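Local coordinates for Melibiose/raffinose/stachyose-binding protein MelE (Bacillus subtilis subsp. subtilis str. 168, PDB 4R6H), which binds melibiose, raffinose and stachyose as the solute-binding component of the ABC transporter complex that imports these sugars, at residues A[201-205]-A[206-210]; A[226-229]-A[230-233]. All blocks are in the same frame, centred on the assembly; numbering follows the deposited sequence.

Interaction 1: residues A[201-205]-A[206-210]; sequences FATPL and LITDP
Leu-205 and Leu-206 run side by side and point the same way where helix 192-206 ends, CG of Leu-205 meeting CD2 of Leu-206 at 3.7 Å. CG of Leu-206 is anti to its carbonyl carbon (chi1 -54°), which brings it beside the nitrogen and back over the preceding turn. There CB of Leu-206 rests 3.4 Å from the carbonyl oxygen of Ala-202, the acceptor of its own N-H. Branched aliphatic chains suit this stretch because apolar surfaces receive both: Leu-205 reaches Tyr-230 of helix 229-240, and Leu-206 packs on Phe-223 and Phe-374. Cutting Leu-206 back to an alanine removes CG and both methyls, which would probably leave CG of Leu-205 without its neighbour and a gap beside Phe-223 and Phe-374.

The threonines Thr-203 and Thr-208 approach differently, crossing at about a right angle with their CG2 methyls 3.7 Å apart. A chi1 of 50° puts OG1 of Thr-208 between its own nitrogen and carbonyl carbon, 3.4 Å from CA of Pro-204. Threonine suits the place, since its methyl packs while OG1 bonds to the carboxylate of Asp-299. Near the methyls, the carbonyl oxygen of Thr-203 accepts from Ile-207 N at 2.8 Å, the usual i to i+4 bond, and from Thr-208 N at 3.1 Å, an i to i+5 bond; both donors are tilted out of the carbonyl plane, Thr-208 the more. Beyond them a water accepts from Asp-209 N and lies in donating position to Pro-204 O, though other acceptors compete for its protons. One carbonyl thus takes up two successive amides in a widened, pi-type turn at the C-terminal end of helix 192-206, while the leucines place that end against apolar neighbours.

Interaction 2: residues A[226-229]-A[230-233]; sequences SKFT and YLSE
Phe-228 and Leu-231 meet on one face of the phenyl ring as helix 229-240 begins. CD1 of Leu-231 sits 4.1 Å from the ring centroid and only 18° off the normal, a CH-pi contact displaced toward the rim, with CZ the closest ring atom. The ring gets there because chi1 of Phe-228 (-155°) swings CG away from its own nitrogen and the end of the side chain back toward the helix. Leu-231 answers with CG beside its nitrogen (chi1 -61°). The partners are three residues apart, the spacing also of the bond from Leu-231 N to Phe-228 O, whose donor stands well above the carbonyl plane. A large flat apolar group suits the place: one face takes the Leu-231 methyl, while Leu-387, Leu-408 and the Trp-225 ring also touch it.

On another side of the turn, Thr-229 and Glu-233 stand four residues apart. CG2 of Thr-229 lies 3.9 Å from CD of Glu-233, whose chain is extended beyond CG and turns its end toward the threonine. The same pair is joined through the backbone, Glu-233 N reaching Thr-229 O at 2.9 Å. With CG2 on the glutamate side, OG1 of Thr-229 is beside its own nitrogen and meets the hydroxyl of Ser-405 on helix 401-420.

Waters complete the first turn. One takes the N-H of Tyr-230 at 2.9 Å and donates to Ser-226 O; a second joins OG of Ser-232, also bonded to the hydroxyl of Tyr-198, weakly to Phe-228 O. The opening turn therefore divides its chemistry: carbon against carbon toward the interior, water for the N-H of Tyr-230, which precedes the regular bonds, and hydroxyls at the polar side.

In the fold
Interaction 1 closes helix 192-206 and interaction 2 opens helix 229-240, so the two are opposite kinds of helix end, and they touch each other. Leu-205 CD2 packs on Leu-231 CG at 3.8 Å, Leu-206 CD1 on Phe-228 CD1 and Phe-201 CB on Leu-231 CD2, giving the end of one helix and the start of the next a shared apolar seam. Residues 201-210 form the more buried contact, its centre about 16 Å from the centre of the chain against about 22 Å for 226-233. The difference shows in the chemistry: interaction 1 relies on aliphatic packing and a carbonyl shared by two amides, while the partly buried interaction 2 adds a CH-pi contact and relies more on water.

Interaction 1: residues A[201-205]-A[206-210]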
# COMPACT_ATOMS: atom_id res chain seq x y z
N PHE A 201 -4.37 -6.34 -8.42
CA PHE A 201 -4.72 -6.61 -9.82
C PHE A 201 -6.11 -6.08 -10.20
O PHE A 201 -6.42 -5.93 -11.38
CB PHE A 201 -4.51 -8.07 -10.20
CG PHE A 201 -3.08 -8.43 -10.46
CD1 PHE A 201 -2.41 -7.98 -11.61
CD2 PHE A 201 -2.40 -9.24 -9.58
CE1 PHE A 201 -1.09 -8.36 -11.83
CE2 PHE A 201 -1.09 -9.64 -9.81
CZ PHE A 201 -0.43 -9.17 -10.95
N ALA A 202 -6.95 -5.79 -9.22
CA ALA A 202 -8.24 -5.15 -9.51
C ALA A 202 -8.08 -3.81 -10.20
O ALA A 202 -8.91 -3.41 -11.01
CB ALA A 202 -9.03 -4.95 -8.23
N THR A 203 -6.99 -3.09 -9.92
CA THR A 203 -6.72 -1.80 -10.57
C THR A 203 -6.50 -1.89 -12.10
O THR A 203 -7.27 -1.26 -12.84
CB THR A 203 -5.61 -1.04 -9.80
OG1 THR A 203 -6.12 -0.59 -8.52
CG2 THR A 203 -5.09 0.17 -10.54
N PRO A 204 -5.54 -2.71 -12.57
CA PRO A 204 -5.44 -2.85 -14.05
C PRO A 204 -6.70 -3.48 -14.63
O PRO A 204 -7.06 -3.17 -15.78
CB PRO A 204 -4.24 -3.75 -14.25
CG PRO A 204 -3.91 -4.37 -12.92
CD PRO A 204 -4.41 -3.38 -11.89
N LEU A 205 -7.41 -4.31 -13.88
CA LEU A 205 -8.60 -4.97 -14.46
C LEU A 205 -9.73 -3.99 -14.65
O LEU A 205 -10.36 -3.99 -15.71
CB LEU A 205 -9.07 -6.12 -13.59
CG LEU A 205 -10.32 -6.89 -14.06
CD1 LEU A 205 -10.01 -7.64 -15.31
CD2 LEU A 205 -10.76 -7.81 -12.96
N LEU A 206 -9.96 -3.12 -13.67
CA LEU A 206 -11.21 -2.40 -13.56
C LEU A 206 -11.10 -0.87 -13.58
O LEU A 206 -12.12 -0.21 -13.68
CB LEU A 206 -12.00 -2.83 -12.30
CG LEU A 206 -12.28 -4.31 -12.13
CD1 LEU A 206 -12.82 -4.64 -10.76
CD2 LEU A 206 -13.27 -4.77 -13.19
N ILE A 207 -9.89 -0.34 -13.44
CA ILE A 207 -9.68 1.08 -13.21
C ILE A 207 -8.85 1.79 -14.26
O ILE A 207 -9.30 2.83 -14.77
CB ILE A 207 -9.04 1.33 -11.82
CG1 ILE A 207 -9.86 0.68 -10.70
CG2 ILE A 207 -8.86 2.81 -11.58
CD1 ILE A 207 -11.32 1.10 -10.62
N THR A 208 -7.67 1.29 -14.62
CA THR A 208 -6.69 2.11 -15.35
C THR A 208 -7.04 2.36 -16.82
O THR A 208 -6.64 3.40 -17.37
CB THR A 208 -5.27 1.57 -15.26
OG1 THR A 208 -5.25 0.19 -15.60
CG2 THR A 208 -4.74 1.73 -13.84
N ASP A 209 -7.74 1.43 -17.45
CA ASP A 209 -7.98 1.54 -18.93
C ASP A 209 -9.29 2.28 -19.16
O ASP A 209 -10.33 1.81 -18.77
CB ASP A 209 -7.97 0.16 -19.56
CG ASP A 209 -8.07 0.19 -21.06
OD1 ASP A 209 -8.01 1.27 -21.66
OD2 ASP A 209 -8.21 -0.90 -21.62
N PRO A 210 -9.23 3.48 -19.78
CA PRO A 210 -10.48 4.25 -19.97
C PRO A 210 -11.56 3.49 -20.75
O PRO A 210 -12.74 3.61 -20.43
CB PRO A 210 -10.03 5.51 -20.74
CG PRO A 210 -8.57 5.42 -20.93
CD PRO A 210 -8.04 4.15 -20.33
O HOH W 1 -8.95 -1.06 -16.58

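Interaction 2: residues A[226-229]-A[230-233]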
# COMPACT_ATOMS: atom_id res chain seq x y z
N SER A 226 -19.48 -10.31 -11.93
CA SER A 226 -19.04 -11.18 -13.00
C SER A 226 -17.76 -10.68 -13.69
O SER A 226 -16.97 -11.48 -14.23
CB SER A 226 -20.17 -11.37 -14.03
OG SER A 226 -20.48 -10.15 -14.67
N LYS A 227 -17.51 -9.36 -13.63
CA LYS A 227 -16.31 -8.78 -14.23
C LYS A 227 -15.04 -9.03 -13.39
O LYS A 227 -13.93 -8.84 -13.87
CB LYS A 227 -16.52 -7.27 -14.43
CG LYS A 227 -17.61 -6.98 -15.45
CD LYS A 227 -17.87 -5.50 -15.67
CE LYS A 227 -18.61 -5.30 -16.99
NZ LYS A 227 -19.84 -4.49 -16.79
N PHE A 228 -15.22 -9.46 -12.16
CA PHE A 228 -14.13 -9.72 -11.24
C PHE A 228 -13.66 -11.17 -11.37
O PHE A 228 -12.57 -11.51 -10.89
CB PHE A 228 -14.58 -9.47 -9.80
CG PHE A 228 -13.47 -9.12 -8.83
CD1 PHE A 228 -13.03 -7.83 -8.76
CD2 PHE A 228 -12.92 -10.08 -7.96
CE1 PHE A 228 -12.05 -7.47 -7.86
CE2 PHE A 228 -11.92 -9.71 -7.07
CZ PHE A 228 -11.50 -8.42 -7.02
N THR A 229 -14.47 -12.06 -11.97
CA THR A 229 -14.17 -13.48 -11.96
C THR A 229 -12.83 -13.84 -12.57
O THR A 229 -12.17 -14.81 -12.15
CB THR A 229 -15.31 -14.26 -12.70
OG1 THR A 229 -16.56 -13.89 -12.11
CG2 THR A 229 -15.13 -15.73 -12.64
N TYR A 230 -12.47 -13.04 -13.57
CA TYR A 230 -11.14 -13.19 -14.19
C TYR A 230 -9.99 -13.38 -13.19
O TYR A 230 -9.16 -14.28 -13.35
CB TYR A 230 -10.86 -11.97 -15.07
CG TYR A 230 -9.50 -11.93 -15.68
CD1 TYR A 230 -9.20 -12.62 -16.83
CD2 TYR A 230 -8.48 -11.14 -15.12
CE1 TYR A 230 -7.93 -12.55 -17.42
CE2 TYR A 230 -7.22 -11.09 -15.71
CZ TYR A 230 -6.96 -11.77 -16.84
OH TYR A 230 -5.69 -11.70 -17.38
N LEU A 231 -9.99 -12.57 -12.13
CA LEU A 231 -8.89 -12.71 -11.17
C LEU A 231 -8.88 -14.02 -10.40
O LEU A 231 -7.82 -14.58 -10.05
CB LEU A 231 -8.86 -11.54 -10.19
CG LEU A 231 -8.65 -10.17 -10.85
CD1 LEU A 231 -8.83 -9.09 -9.81
CD2 LEU A 231 -7.32 -10.11 -11.54
N SER A 232 -10.08 -14.54 -10.14
CA SER A 232 -10.16 -15.84 -9.50
C SER A 232 -9.74 -17.00 -10.45
O SER A 232 -9.12 -17.98 -10.01
CB SER A 232 -11.57 -16.07 -8.98
OG SER A 232 -11.84 -15.20 -7.86
N GLU A 233 -10.12 -16.85 -11.71
CA GLU A 233 -9.70 -17.81 -12.73
C GLU A 233 -8.18 -17.86 -12.87
O GLU A 233 -7.60 -18.95 -12.92
CB GLU A 233 -10.39 -17.55 -14.06
CG GLU A 233 -11.85 -17.96 -13.99
CD GLU A 233 -12.63 -17.46 -15.15
OE1 GLU A 233 -12.46 -16.29 -15.51
OE2 GLU A 233 -13.39 -18.25 -15.70
O HOH W 2 -14.46 -11.84 -15.24
O HOH W 3 -13.52 -13.27 -8.49